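Side-chain contacts in VC0179-like protein (Escherichia coli, PDB 4XJ6), which acts as a dinucleotide cyclase, a bacterial homologue of cyclic GMP-AMP synthase that probably joins nucleoside triphosphates into cyclic dinucleotides: residues A[110-113]-A[117-120]; A[27-32]-A[184-189]; A[136-139]-A[145-148]; A[54-59]-A[95-100]. All coordinates share one frame; numbering follows the deposited sequence.

Contact 1: A[110-113]-A[117-120]; sequences QGSF and TLNR. With GH3 (3'-deoxy-guanosine-5'-triphosphate), chain D; GH3 (3'-deoxy-guanosine-5'-triphosphate), chain E.
The triphosphate-binding loop between strands 106-110 and 128-138 turns back on itself where S112 meets T117 and L118. T117 N donates to S112 O at 2.8 Å, nearly straight at 168° and directed to a lone pair in the carbonyl plane. The side chains follow: T117 OG1 lies 3.2 Å from S112 CB, while L118 CD1 comes up to S112 OG at 3.6 Å. With chi1 at 67°, that hydroxyl sits between its own N and carbonyl carbon and faces the nucleotide, donating to O3G of the chain D 3'-deoxy-GTP at 2.7 Å. S112 N donates to O2B of the same nucleotide at 2.9 Å. This is the Gly-Ser motif of the nucleotidyltransferase fold, in which one serine grips two phosphates; G111, lacking a side chain, lets O2B approach its CA to 3.5 Å. K283 NZ adds a hydrogen bond to the chain D nucleotide. At the sugar end, Q110 NE2 donates to O4' of the chain D ligand at 3.2 Å and lies close to N3 of the chain E 3'-deoxy-GTP, its OE1 held by Y195 OH. L118 CD2 touches the F113 ring at its edge, 3.5 Å from F113 CD1, and both pack on L30 of helix 24-57.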
loop_
_atom_site.group_PDB
_atom_site.type_symbol
_atom_site.label_atom_id
_atom_site.label_comp_id
_atom_site.label_asym_id
_atom_site.label_seq_id
_atom_site.Cartn_x
_atom_site.Cartn_y
_atom_site.Cartn_z
ATOM N N GLN A 110 6.014 4.084 1.127
ATOM C CA GLN A 110 5.883 3.613 -0.244
ATOM C C GLN A 110 4.418 3.715 -0.657
ATOM O O GLN A 110 3.565 4.064 0.156
ATOM C CB GLN A 110 6.393 2.175 -0.374
ATOM C CG GLN A 110 5.484 1.147 0.270
ATOM C CD GLN A 110 6.178 -0.168 0.548
ATOM O OE1 GLN A 110 7.188 -0.214 1.251
ATOM N NE2 GLN A 110 5.636 -1.250 0.004
ATOM N N GLY A 111 4.122 3.427 -1.918
ATOM C CA GLY A 111 2.742 3.387 -2.363
ATOM C C GLY A 111 2.113 4.737 -2.655
ATOM O O GLY A 111 2.811 5.729 -2.870
ATOM N N SER A 112 0.782 4.763 -2.641
ATOM C CA SER A 112 -0.001 5.895 -3.134
ATOM C C SER A 112 0.180 7.182 -2.334
ATOM O O SER A 112 -0.064 8.273 -2.848
ATOM C CB SER A 112 -1.487 5.527 -3.163
ATOM O OG SER A 112 -1.997 5.345 -1.854
ATOM N N PHE A 113 0.596 7.063 -1.078
ATOM C CA PHE A 113 0.825 8.251 -0.264
ATOM C C PHE A 113 2.170 8.869 -0.610
ATOM O O PHE A 113 2.458 10.003 -0.227
ATOM C CB PHE A 113 0.764 7.919 1.229
ATOM C CG PHE A 113 0.675 9.130 2.116
ATOM C CD1 PHE A 113 -0.522 9.815 2.256
ATOM C CD2 PHE A 113 1.784 9.583 2.815
ATOM C CE1 PHE A 113 -0.613 10.929 3.071
ATOM C CE2 PHE A 113 1.697 10.700 3.635
ATOM C CZ PHE A 113 0.497 11.371 3.763
ATOM N N THR A 117 -1.391 9.242 -5.171
ATOM C CA THR A 117 -2.569 8.656 -5.808
ATOM C C THR A 117 -3.539 8.118 -4.756
ATOM O O THR A 117 -4.419 7.310 -5.059
ATOM C CB THR A 117 -2.198 7.518 -6.789
ATOM O OG1 THR A 117 -1.320 6.592 -6.140
ATOM C CG2 THR A 117 -1.515 8.067 -8.036
ATOM N N LEU A 118 -3.371 8.578 -3.520
ATOM C CA LEU A 118 -4.220 8.145 -2.419
ATOM C C LEU A 118 -5.606 8.768 -2.512
ATOM O O LEU A 118 -5.747 9.990 -2.495
ATOM C CB LEU A 118 -3.578 8.496 -1.077
ATOM C CG LEU A 118 -4.408 8.110 0.148
ATOM C CD1 LEU A 118 -4.657 6.612 0.161
ATOM C CD2 LEU A 118 -3.706 8.547 1.409
ATOM N N ASN A 119 -6.625 7.923 -2.613
ATOM C CA ASN A 119 -8.002 8.396 -2.682
ATOM C C ASN A 119 -8.696 8.349 -1.327
ATOM O O ASN A 119 -8.342 7.546 -0.462
ATOM C CB ASN A 119 -8.807 7.571 -3.689
ATOM C CG ASN A 119 -8.402 7.837 -5.126
ATOM O OD1 ASN A 119 -7.782 8.855 -5.433
ATOM N ND2 ASN A 119 -8.763 6.923 -6.021
ATOM N N ARG A 120 -9.684 9.220 -1.147
ATOM C CA ARG A 120 -10.575 9.129 -0.000
ATOM C C ARG A 120 -11.369 7.832 -0.093
ATOM O O ARG A 120 -11.697 7.382 -1.189
ATOM C CB ARG A 120 -11.526 10.328 0.064
ATOM C CG ARG A 120 -10.876 11.659 0.408
ATOM C CD ARG A 120 -11.943 12.708 0.692
ATOM N NE ARG A 120 -11.388 14.032 0.966
ATOM C CZ ARG A 120 -11.278 14.997 0.058
ATOM N NH1 ARG A 120 -11.681 14.792 -1.190
ATOM N NH2 ARG A 120 -10.764 16.173 0.396
HETATM P PG GH3 D . -3.662 2.309 -2.548
HETATM O O1G GH3 D . -4.858 1.506 -2.996
HETATM O O2G GH3 D . -3.081 1.738 -1.279
HETATM O O3G GH3 D . -4.085 3.733 -2.285
HETATM O O3B GH3 D . -2.575 2.268 -3.736
HETATM P PB GH3 D . -1.046 1.808 -3.502
HETATM O O1B GH3 D . -0.178 2.394 -4.588
HETATM O O2B GH3 D . -0.515 2.263 -2.166
HETATM O O3A GH3 D . -1.071 0.200 -3.644
HETATM P PA GH3 D . -0.779 -0.795 -2.415
HETATM O O1A GH3 D . -1.521 -2.092 -2.648
HETATM O O2A GH3 D . -1.161 -0.186 -1.090
HETATM O "O5'" GH3 D . 0.807 -1.069 -2.433
HETATM C "C5'" GH3 D . 1.718 -0.130 -1.909
HETATM C "C4'" GH3 D . 3.117 -0.452 -2.415
HETATM O "O4'" GH3 D . 3.394 -1.818 -2.185
HETATM C "C3'" GH3 D . 3.291 -0.221 -3.905
HETATM C "C2'" GH3 D . 4.280 -1.294 -4.307
HETATM O "O2'" GH3 D . 5.587 -0.769 -4.296
HETATM C "C1'" GH3 D . 4.154 -2.370 -3.241
HETATM N N9 GH3 D . 3.403 -3.502 -3.799
HETATM C C8 GH3 D . 2.093 -3.796 -3.521
HETATM N N7 GH3 D . 1.741 -4.909 -4.208
HETATM C C5 GH3 D . 2.820 -5.332 -4.912
HETATM C C6 GH3 D . 3.016 -6.407 -5.768
HETATM O O6 GH3 D . 2.095 -7.188 -5.995
HETATM N N1 GH3 D . 4.246 -6.595 -6.358
HETATM C C2 GH3 D . 5.278 -5.719 -6.100
HETATM N N2 GH3 D . 6.466 -5.907 -6.674
HETATM N N3 GH3 D . 5.077 -4.652 -5.249
HETATM C C4 GH3 D . 3.871 -4.457 -4.663
HETATM O O3A GH3 E . -2.718 -6.659 1.339
HETATM P PA GH3 E . -1.306 -7.338 0.970
HETATM O O1A GH3 E . -1.226 -7.511 -0.527
HETATM O O2A GH3 E . -1.098 -8.651 1.690
HETATM O "O5'" GH3 E . -0.221 -6.241 1.428
HETATM C "C5'" GH3 E . -0.594 -4.891 1.589
HETATM C "C4'" GH3 E . 0.656 -4.052 1.802
HETATM O "O4'" GH3 E . 1.796 -4.880 1.729
HETATM C "C3'" GH3 E . 0.859 -2.968 0.756
HETATM C "C2'" GH3 E . 2.372 -2.874 0.633
HETATM O "O2'" GH3 E . 2.863 -1.834 1.448
HETATM C "C1'" GH3 E . 2.898 -4.202 1.150
HETATM N N9 GH3 E . 3.327 -5.022 0.008
HETATM C C8 GH3 E . 2.519 -5.934 -0.621
HETATM N N7 GH3 E . 3.225 -6.516 -1.610
HETATM C C5 GH3 E . 4.473 -5.998 -1.612
HETATM C C6 GH3 E . 5.572 -6.255 -2.417
HETATM O O6 GH3 E . 5.489 -7.090 -3.317
HETATM N N1 GH3 E . 6.749 -5.573 -2.204
HETATM C C2 GH3 E . 6.824 -4.639 -1.192
HETATM N N2 GH3 E . 7.968 -3.985 -0.995
HETATM N N3 GH3 E . 5.721 -4.388 -0.392
HETATM C C4 GH3 E . 4.560 -5.056 -0.597
#

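Contact 2: A[27-32]-A[184-189]; sequences SDKLKA and YREKTH
K29 is the first residue of the helical segment 27-32 to meet the 184-189 turn, and it does so with its aliphatic part. Its chain leaves anti to the backbone N (chi1 174°) and then bends at each later torsion, laying K29 CD at 3.2 Å and K29 CE at 3.3 Å from E186 OE1. The ammonium itself stays farther off, with K29 NZ 4.7 Å from E186 OE1, so the opposite charges probably attract through space without forming a close ion pair. This half of the contact lies towards the solvent. One residue on, L30 is buried; its CD2 branch reaches T188, 3.4 Å from OG1 and 3.9 Å from CG2. The turn that receives both side chains joins strands 179-183 and 188-198 of the central nucleotidyltransferase sheet. A short 3-10 segment leads into a G1 beta bulge at K187 and T188, with K187 in the left-handed region of the backbone. T188 OG1 donates to E186 O at 2.9 Å, the hydroxyl lying above the carbonyl plane, 57° out of it; the bond ties the threonine branch that L30 touches to the backbone of the residue beside K29. L30 also packs on M128 and I130 of the adjoining strand, and L33, a turn farther along helix 24-57, rests on E186 and T188.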
loop_
_atom_site.group_PDB
_atom_site.type_symbol
_atom_site.label_atom_id
_atom_site.label_comp_id
_atom_site.label_asym_id
_atom_site.label_seq_id
_atom_site.Cartn_x
_atom_site.Cartn_y
_atom_site.Cartn_z
ATOM N N SER A 27 -3.967 15.404 4.745
ATOM C CA SER A 27 -2.643 14.826 4.565
ATOM C C SER A 27 -1.814 14.974 5.836
ATOM O O SER A 27 -1.152 14.027 6.266
ATOM C CB SER A 27 -1.926 15.479 3.384
ATOM O OG SER A 27 -2.562 15.153 2.163
ATOM N N ASP A 28 -1.861 16.163 6.432
ATOM C CA ASP A 28 -1.148 16.430 7.678
ATOM C C ASP A 28 -1.625 15.513 8.793
ATOM O O ASP A 28 -0.854 15.148 9.679
ATOM C CB ASP A 28 -1.321 17.886 8.108
ATOM C CG ASP A 28 -0.628 18.853 7.177
ATOM O OD1 ASP A 28 0.073 18.390 6.255
ATOM O OD2 ASP A 28 -0.783 20.077 7.373
ATOM N N LYS A 29 -2.904 15.152 8.750
ATOM C CA LYS A 29 -3.457 14.231 9.730
ATOM C C LYS A 29 -2.845 12.845 9.566
ATOM O O LYS A 29 -2.482 12.199 10.549
ATOM C CB LYS A 29 -4.979 14.162 9.606
ATOM C CG LYS A 29 -5.612 13.113 10.503
ATOM C CD LYS A 29 -6.956 13.568 11.055
ATOM C CE LYS A 29 -8.062 13.521 10.005
ATOM N NZ LYS A 29 -8.153 14.765 9.189
ATOM N N LEU A 30 -2.724 12.398 8.319
ATOM C CA LEU A 30 -2.126 11.100 8.027
ATOM C C LEU A 30 -0.655 11.066 8.415
ATOM O O LEU A 30 -0.154 10.048 8.894
ATOM C CB LEU A 30 -2.278 10.752 6.547
ATOM C CG LEU A 30 -3.701 10.510 6.046
ATOM C CD1 LEU A 30 -3.655 9.779 4.723
ATOM C CD2 LEU A 30 -4.512 9.731 7.068
ATOM N N LYS A 31 0.032 12.183 8.200
ATOM C CA LYS A 31 1.433 12.307 8.584
ATOM C C LYS A 31 1.585 12.201 10.096
ATOM O O LYS A 31 2.502 11.544 10.594
ATOM C CB LYS A 31 2.021 13.632 8.097
ATOM C CG LYS A 31 2.229 13.719 6.597
ATOM C CD LYS A 31 3.049 14.950 6.235
ATOM C CE LYS A 31 3.217 15.084 4.729
ATOM N NZ LYS A 31 3.998 16.298 4.357
ATOM N N ALA A 32 0.679 12.856 10.817
ATOM C CA ALA A 32 0.680 12.831 12.274
ATOM C C ALA A 32 0.417 11.420 12.786
ATOM O O ALA A 32 1.037 10.974 13.747
ATOM C CB ALA A 32 -0.357 13.806 12.822
ATOM N N TYR A 184 -9.816 3.196 13.411
ATOM C CA TYR A 184 -11.227 3.332 13.038
ATOM C C TYR A 184 -11.722 4.774 13.008
ATOM O O TYR A 184 -12.369 5.193 12.048
ATOM C CB TYR A 184 -12.108 2.521 13.996
ATOM C CG TYR A 184 -11.922 1.026 13.896
ATOM C CD1 TYR A 184 -11.458 0.442 12.726
ATOM C CD2 TYR A 184 -12.210 0.198 14.972
ATOM C CE1 TYR A 184 -11.285 -0.924 12.630
ATOM C CE2 TYR A 184 -12.039 -1.172 14.885
ATOM C CZ TYR A 184 -11.575 -1.726 13.711
ATOM O OH TYR A 184 -11.406 -3.088 13.620
ATOM N N ARG A 185 -11.426 5.524 14.066
ATOM C CA ARG A 185 -11.908 6.895 14.194
ATOM C C ARG A 185 -11.399 7.797 13.070
ATOM O O ARG A 185 -12.013 8.815 12.756
ATOM C CB ARG A 185 -11.501 7.473 15.554
ATOM C CG ARG A 185 -12.117 6.746 16.743
ATOM C CD ARG A 185 -11.492 7.172 18.065
ATOM N NE ARG A 185 -11.939 6.325 19.169
ATOM C CZ ARG A 185 -12.438 6.783 20.312
ATOM N NH1 ARG A 185 -12.547 8.089 20.513
ATOM N NH2 ARG A 185 -12.822 5.936 21.257
ATOM N N GLU A 186 -10.286 7.412 12.455
ATOM C CA GLU A 186 -9.691 8.225 11.403
ATOM C C GLU A 186 -9.868 7.601 10.018
ATOM O O GLU A 186 -9.367 8.133 9.023
ATOM C CB GLU A 186 -8.205 8.451 11.693
ATOM C CG GLU A 186 -7.917 9.049 13.072
ATOM C CD GLU A 186 -8.341 10.503 13.193
ATOM O OE1 GLU A 186 -8.687 11.116 12.162
ATOM O OE2 GLU A 186 -8.325 11.035 14.323
ATOM N N LYS A 187 -10.598 6.487 9.963
ATOM C CA LYS A 187 -10.796 5.734 8.724
ATOM C C LYS A 187 -9.473 5.530 7.995
ATOM O O LYS A 187 -9.378 5.719 6.785
ATOM C CB LYS A 187 -11.806 6.443 7.819
ATOM C CG LYS A 187 -13.234 6.376 8.328
ATOM C CD LYS A 187 -14.179 7.120 7.404
ATOM C CE LYS A 187 -15.575 7.190 7.995
ATOM N NZ LYS A 187 -16.472 8.098 7.228
ATOM N N THR A 188 -8.456 5.151 8.758
ATOM C CA THR A 188 -7.107 4.996 8.242
ATOM C C THR A 188 -6.481 3.728 8.798
ATOM O O THR A 188 -6.685 3.392 9.963
ATOM C CB THR A 188 -6.219 6.212 8.614
ATOM O OG1 THR A 188 -6.752 7.398 8.013
ATOM C CG2 THR A 188 -4.782 6.013 8.150
ATOM N N HIS A 189 -5.743 3.009 7.960
ATOM C CA HIS A 189 -4.874 1.959 8.467
ATOM C C HIS A 189 -3.467 2.156 7.915
ATOM O O HIS A 189 -3.284 2.706 6.826
ATOM C CB HIS A 189 -5.414 0.566 8.124
ATOM C CG HIS A 189 -5.476 0.274 6.656
ATOM N ND1 HIS A 189 -6.666 0.091 5.987
ATOM C CD2 HIS A 189 -4.497 0.116 5.736
ATOM C CE1 HIS A 189 -6.417 -0.162 4.713
ATOM N NE2 HIS A 189 -5.108 -0.151 4.535
#

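Contact 3: A[136-139]-A[145-148]; sequences MPMT and PSIG
T139 and S146 bring the two backbones together, their CA atoms 5.6 Å apart where strand 128-138 has given way to a loop that doubles back towards helix 149-166. T139 O accepts twice from S146. S146 N lies 3.0 Å from T139 O, almost in line with the carbonyl bond, though the N-H is bent (139°); S146 OG, 3.1 Å from the same T139 O, uses a lone pair in the carbonyl plane, and chi1 of 65° swings that hydroxyl back towards its acceptor. This is the strand-to-helix connection of the nucleotidyltransferase fold: the strand carries the magnesium-binding D129 and D131 near its start, and G148 is the N-cap of the following helix. Inward of the polar pair, M138 fills the angle of the turn. Its SD lies 3.6 Å from P145 CB and accepts a weak bond from I147 N, also at 3.6 Å. The bend at chi3 (67°) folds the methyl group back along I147, placing CE 3.8 Å from both CB and CD1 of that residue. M136 touches I147 more loosely through CG and CD1, and L152 of the helix and F100 of helix 94-102 close in on this apolar cluster. The hydroxyl of T139 is bound by K199 NZ.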
loop_
_atom_site.group_PDB
_atom_site.type_symbol
_atom_site.label_atom_id
_atom_site.label_comp_id
_atom_site.label_asym_id
_atom_site.label_seq_id
_atom_site.Cartn_x
_atom_site.Cartn_y
_atom_site.Cartn_z
ATOM N N MET A 136 15.767 -1.692 8.490
ATOM C CA MET A 136 16.859 -1.907 9.431
ATOM C C MET A 136 18.184 -2.097 8.703
ATOM O O MET A 136 18.376 -3.093 8.006
ATOM C CB MET A 136 16.582 -3.121 10.319
ATOM C CG MET A 136 17.634 -3.350 11.395
ATOM S SD MET A 136 17.771 -1.959 12.534
ATOM C CE MET A 136 19.166 -2.468 13.534
ATOM N N PRO A 137 19.103 -1.134 8.858
ATOM C CA PRO A 137 20.464 -1.257 8.326
ATOM C C PRO A 137 21.229 -2.393 9.003
ATOM O O PRO A 137 21.267 -2.469 10.230
ATOM C CB PRO A 137 21.095 0.103 8.650
ATOM C CG PRO A 137 19.941 1.024 8.863
ATOM C CD PRO A 137 18.872 0.179 9.478
ATOM N N MET A 138 21.833 -3.265 8.205
ATOM C CA MET A 138 22.537 -4.416 8.745
ATOM C C MET A 138 23.452 -5.017 7.695
ATOM O O MET A 138 23.392 -4.649 6.524
ATOM C CB MET A 138 21.546 -5.476 9.229
ATOM C CG MET A 138 20.818 -6.177 8.093
ATOM S SD MET A 138 19.587 -7.364 8.655
ATOM C CE MET A 138 18.393 -6.275 9.426
ATOM N N THR A 139 24.300 -5.947 8.118
ATOM C CA THR A 139 25.055 -6.749 7.165
ATOM C C THR A 139 24.069 -7.589 6.358
ATOM O O THR A 139 23.258 -8.327 6.922
ATOM C CB THR A 139 26.081 -7.672 7.852
ATOM O OG1 THR A 139 27.031 -6.881 8.576
ATOM C CG2 THR A 139 26.812 -8.506 6.819
ATOM N N PRO A 145 19.790 -11.493 4.823
ATOM C CA PRO A 145 20.180 -10.544 5.872
ATOM C C PRO A 145 20.771 -11.262 7.085
ATOM O O PRO A 145 20.501 -12.448 7.277
ATOM C CB PRO A 145 18.860 -9.854 6.228
ATOM C CG PRO A 145 18.039 -9.970 4.996
ATOM C CD PRO A 145 18.392 -11.296 4.399
ATOM N N SER A 146 21.571 -10.560 7.883
ATOM C CA SER A 146 22.226 -11.180 9.031
ATOM C C SER A 146 21.262 -11.358 10.201
ATOM O O SER A 146 21.245 -12.404 10.850
ATOM C CB SER A 146 23.436 -10.353 9.469
ATOM O OG SER A 146 23.042 -9.076 9.946
ATOM N N ILE A 147 20.464 -10.330 10.465
ATOM C CA ILE A 147 19.493 -10.369 11.552
ATOM C C ILE A 147 18.254 -11.176 11.155
ATOM O O ILE A 147 17.709 -11.001 10.064
ATOM C CB ILE A 147 19.077 -8.942 11.976
ATOM C CG1 ILE A 147 20.299 -8.164 12.474
ATOM C CG2 ILE A 147 17.992 -8.988 13.042
ATOM C CD1 ILE A 147 20.008 -6.728 12.857
ATOM N N GLY A 148 17.827 -12.068 12.044
ATOM C CA GLY A 148 16.685 -12.930 11.789
ATOM C C GLY A 148 15.410 -12.169 11.482
ATOM O O GLY A 148 15.160 -11.103 12.049
#

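Contact 4: A[54-59]-A[95-100]; sequences DVRRQA and EARDDF
R97 and R56 bury most of the surface here, one from helix 94-102 and the other from the end of helix 24-57, their side chains running antiparallel alongside one another. The R56 guanidinium lies over the aliphatic part of R97: R97 CD sits over the centre of one face, 3.5 Å from R56 CZ. The two guanidinium planes are turned 70° apart, and R56 NH2 is 4.3 Å from R97 NE, at the edge of the R97 group. Extended at chi1 and chi2, R97 bends at chi3 (-63°), which brings its guanidinium against V55. There V55 CG1 lies over a face, 3.4 Å from R97 NH1. R56, reaching the other way, meets D98 in a salt bridge: R56 NH1 to D98 OD1 is 3.0 Å, with an N-H...O angle of 133° and the carboxylate oxygen tilted from the guanidinium plane. Its NH2 is paired with D94. The closeness of the two guanidinium groups is probably tolerated because each has its own partners. NH1 of the buried R97 donates to the main-chain oxygens of I89 and A52, and NH2 more weakly to that of F90. The bond to A52 O ties R97 to helix 24-57 through a backbone carbonyl, while R56 makes its link to helix 94-102 through salt bridges to two aspartates, which probably offset the repulsion.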
loop_
_atom_site.group_PDB
_atom_site.type_symbol
_atom_site.label_atom_id
_atom_site.label_comp_id
_atom_site.label_asym_id
_atom_site.label_seq_id
_atom_site.Cartn_x
_atom_site.Cartn_y
_atom_site.Cartn_z
ATOM N N ASP A 54 22.642 -5.283 27.031
ATOM C CA ASP A 54 22.783 -5.854 28.367
ATOM C C ASP A 54 23.058 -7.356 28.355
ATOM O O ASP A 54 23.694 -7.875 29.275
ATOM C CB ASP A 54 21.527 -5.570 29.193
ATOM C CG ASP A 54 21.271 -4.085 29.379
ATOM O OD1 ASP A 54 22.221 -3.289 29.218
ATOM O OD2 ASP A 54 20.119 -3.714 29.691
ATOM N N VAL A 55 22.574 -8.046 27.323
ATOM C CA VAL A 55 22.771 -9.488 27.189
ATOM C C VAL A 55 24.249 -9.860 27.226
ATOM O O VAL A 55 24.678 -10.635 28.078
ATOM C CB VAL A 55 22.148 -10.029 25.880
ATOM C CG1 VAL A 55 22.720 -11.397 25.530
ATOM C CG2 VAL A 55 20.639 -10.106 26.001
ATOM N N ARG A 56 25.026 -9.297 26.307
ATOM C CA ARG A 56 26.446 -9.610 26.232
ATOM C C ARG A 56 27.234 -8.789 27.244
ATOM O O ARG A 56 28.312 -9.191 27.679
ATOM C CB ARG A 56 26.984 -9.367 24.819
ATOM C CG ARG A 56 26.935 -7.915 24.367
ATOM C CD ARG A 56 28.145 -7.578 23.512
ATOM N NE ARG A 56 28.279 -8.492 22.385
ATOM C CZ ARG A 56 28.043 -8.159 21.121
ATOM N NH1 ARG A 56 27.668 -6.924 20.818
ATOM N NH2 ARG A 56 28.189 -9.059 20.160
ATOM N N ARG A 57 26.688 -7.640 27.620
ATOM C CA ARG A 57 27.364 -6.753 28.555
ATOM C C ARG A 57 27.331 -7.315 29.973
ATOM O O ARG A 57 28.355 -7.365 30.652
ATOM C CB ARG A 57 26.731 -5.360 28.527
ATOM C CG ARG A 57 27.577 -4.280 29.173
ATOM C CD ARG A 57 28.947 -4.192 28.520
ATOM N NE ARG A 57 28.855 -3.924 27.090
ATOM C CZ ARG A 57 29.899 -3.899 26.268
ATOM N NH1 ARG A 57 31.118 -4.129 26.737
ATOM N NH2 ARG A 57 29.725 -3.647 24.978
ATOM N N GLN A 58 26.154 -7.749 30.412
ATOM C CA GLN A 58 25.969 -8.178 31.794
ATOM C C GLN A 58 25.800 -9.691 31.938
ATOM O O GLN A 58 25.421 -10.175 33.006
ATOM C CB GLN A 58 24.764 -7.456 32.402
ATOM C CG GLN A 58 24.868 -5.937 32.341
ATOM C CD GLN A 58 23.589 -5.242 32.762
ATOM O OE1 GLN A 58 22.495 -5.794 32.637
ATOM N NE2 GLN A 58 23.720 -4.020 33.265
ATOM N N ALA A 59 26.084 -10.426 30.863
ATOM C CA ALA A 59 26.019 -11.891 30.858
ATOM C C ALA A 59 24.679 -12.406 31.382
ATOM O O ALA A 59 24.632 -13.336 32.190
ATOM C CB ALA A 59 27.164 -12.473 31.674
ATOM N N GLU A 95 27.877 -10.800 15.279
ATOM C CA GLU A 95 27.829 -9.948 14.095
ATOM C C GLU A 95 26.447 -9.319 13.928
ATOM O O GLU A 95 26.325 -8.117 13.693
ATOM C CB GLU A 95 28.198 -10.747 12.843
ATOM C CG GLU A 95 29.565 -11.422 12.897
ATOM C CD GLU A 95 29.569 -12.694 13.725
ATOM O OE1 GLU A 95 28.512 -13.046 14.293
ATOM O OE2 GLU A 95 30.631 -13.342 13.811
ATOM N N ALA A 96 25.410 -10.142 14.050
ATOM C CA ALA A 96 24.038 -9.658 13.961
ATOM C C ALA A 96 23.742 -8.710 15.115
ATOM O O ALA A 96 23.070 -7.693 14.936
ATOM C CB ALA A 96 23.057 -10.819 13.959
ATOM N N ARG A 97 24.253 -9.047 16.297
ATOM C CA ARG A 97 24.031 -8.233 17.485
ATOM C C ARG A 97 24.695 -6.867 17.336
ATOM O O ARG A 97 24.117 -5.847 17.710
ATOM C CB ARG A 97 24.553 -8.942 18.736
ATOM C CG ARG A 97 24.052 -8.334 20.037
ATOM C CD ARG A 97 24.682 -8.992 21.251
ATOM N NE ARG A 97 24.328 -10.402 21.361
ATOM C CZ ARG A 97 23.208 -10.844 21.925
ATOM N NH1 ARG A 97 22.328 -9.984 22.424
ATOM N NH2 ARG A 97 22.962 -12.146 21.984
ATOM N N ASP A 98 25.905 -6.859 16.780
ATOM C CA ASP A 98 26.640 -5.622 16.540
ATOM C C ASP A 98 25.851 -4.681 15.637
ATOM O O ASP A 98 25.758 -3.482 15.903
ATOM C CB ASP A 98 28.007 -5.918 15.919
ATOM C CG ASP A 98 28.972 -6.544 16.904
ATOM O OD1 ASP A 98 28.771 -6.372 18.123
ATOM O OD2 ASP A 98 29.934 -7.207 16.459
ATOM N N ASP A 99 25.283 -5.235 14.570
ATOM C CA ASP A 99 24.467 -4.459 13.646
ATOM C C ASP A 99 23.225 -3.909 14.337
ATOM O O ASP A 99 22.894 -2.729 14.194
ATOM C CB ASP A 99 24.056 -5.314 12.447
ATOM C CG ASP A 99 25.211 -5.601 11.509
ATOM O OD1 ASP A 99 26.169 -4.802 11.477
ATOM O OD2 ASP A 99 25.156 -6.625 10.795
ATOM N N PHE A 100 22.548 -4.776 15.084
ATOM C CA PHE A 100 21.306 -4.422 15.756
ATOM C C PHE A 100 21.514 -3.268 16.729
ATOM O O PHE A 100 20.718 -2.338 16.776
ATOM C CB PHE A 100 20.734 -5.641 16.483
ATOM C CG PHE A 100 19.379 -5.406 17.091
ATOM C CD1 PHE A 100 18.285 -5.128 16.290
ATOM C CD2 PHE A 100 19.199 -5.476 18.462
ATOM C CE1 PHE A 100 17.039 -4.913 16.844
ATOM C CE2 PHE A 100 17.957 -5.265 19.022
ATOM C CZ PHE A 100 16.874 -4.982 18.214
#

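From the N terminus, contact 2 opens first, near the start of helix 24-57, and is the last to close, when the chain reaches 184-189; the other three all nest inside its loop. They follow in series without crossing. Contact 4 closes a mainly helical loop from the far end of the same long helix to 95-100, contact 1 then closes the short nucleotide-binding turn, and contact 3 the turn after strand 128-138. Contacts 1 and 2 meet through L30, against F113 and L118. Contacts 3 and 4 meet at D99, whose OD2 lies 2.9 Å from T139 N. Helix 24-57 thus spans both groups, whose outermost members, contacts 1 and 4, have centres about 39 Å apart.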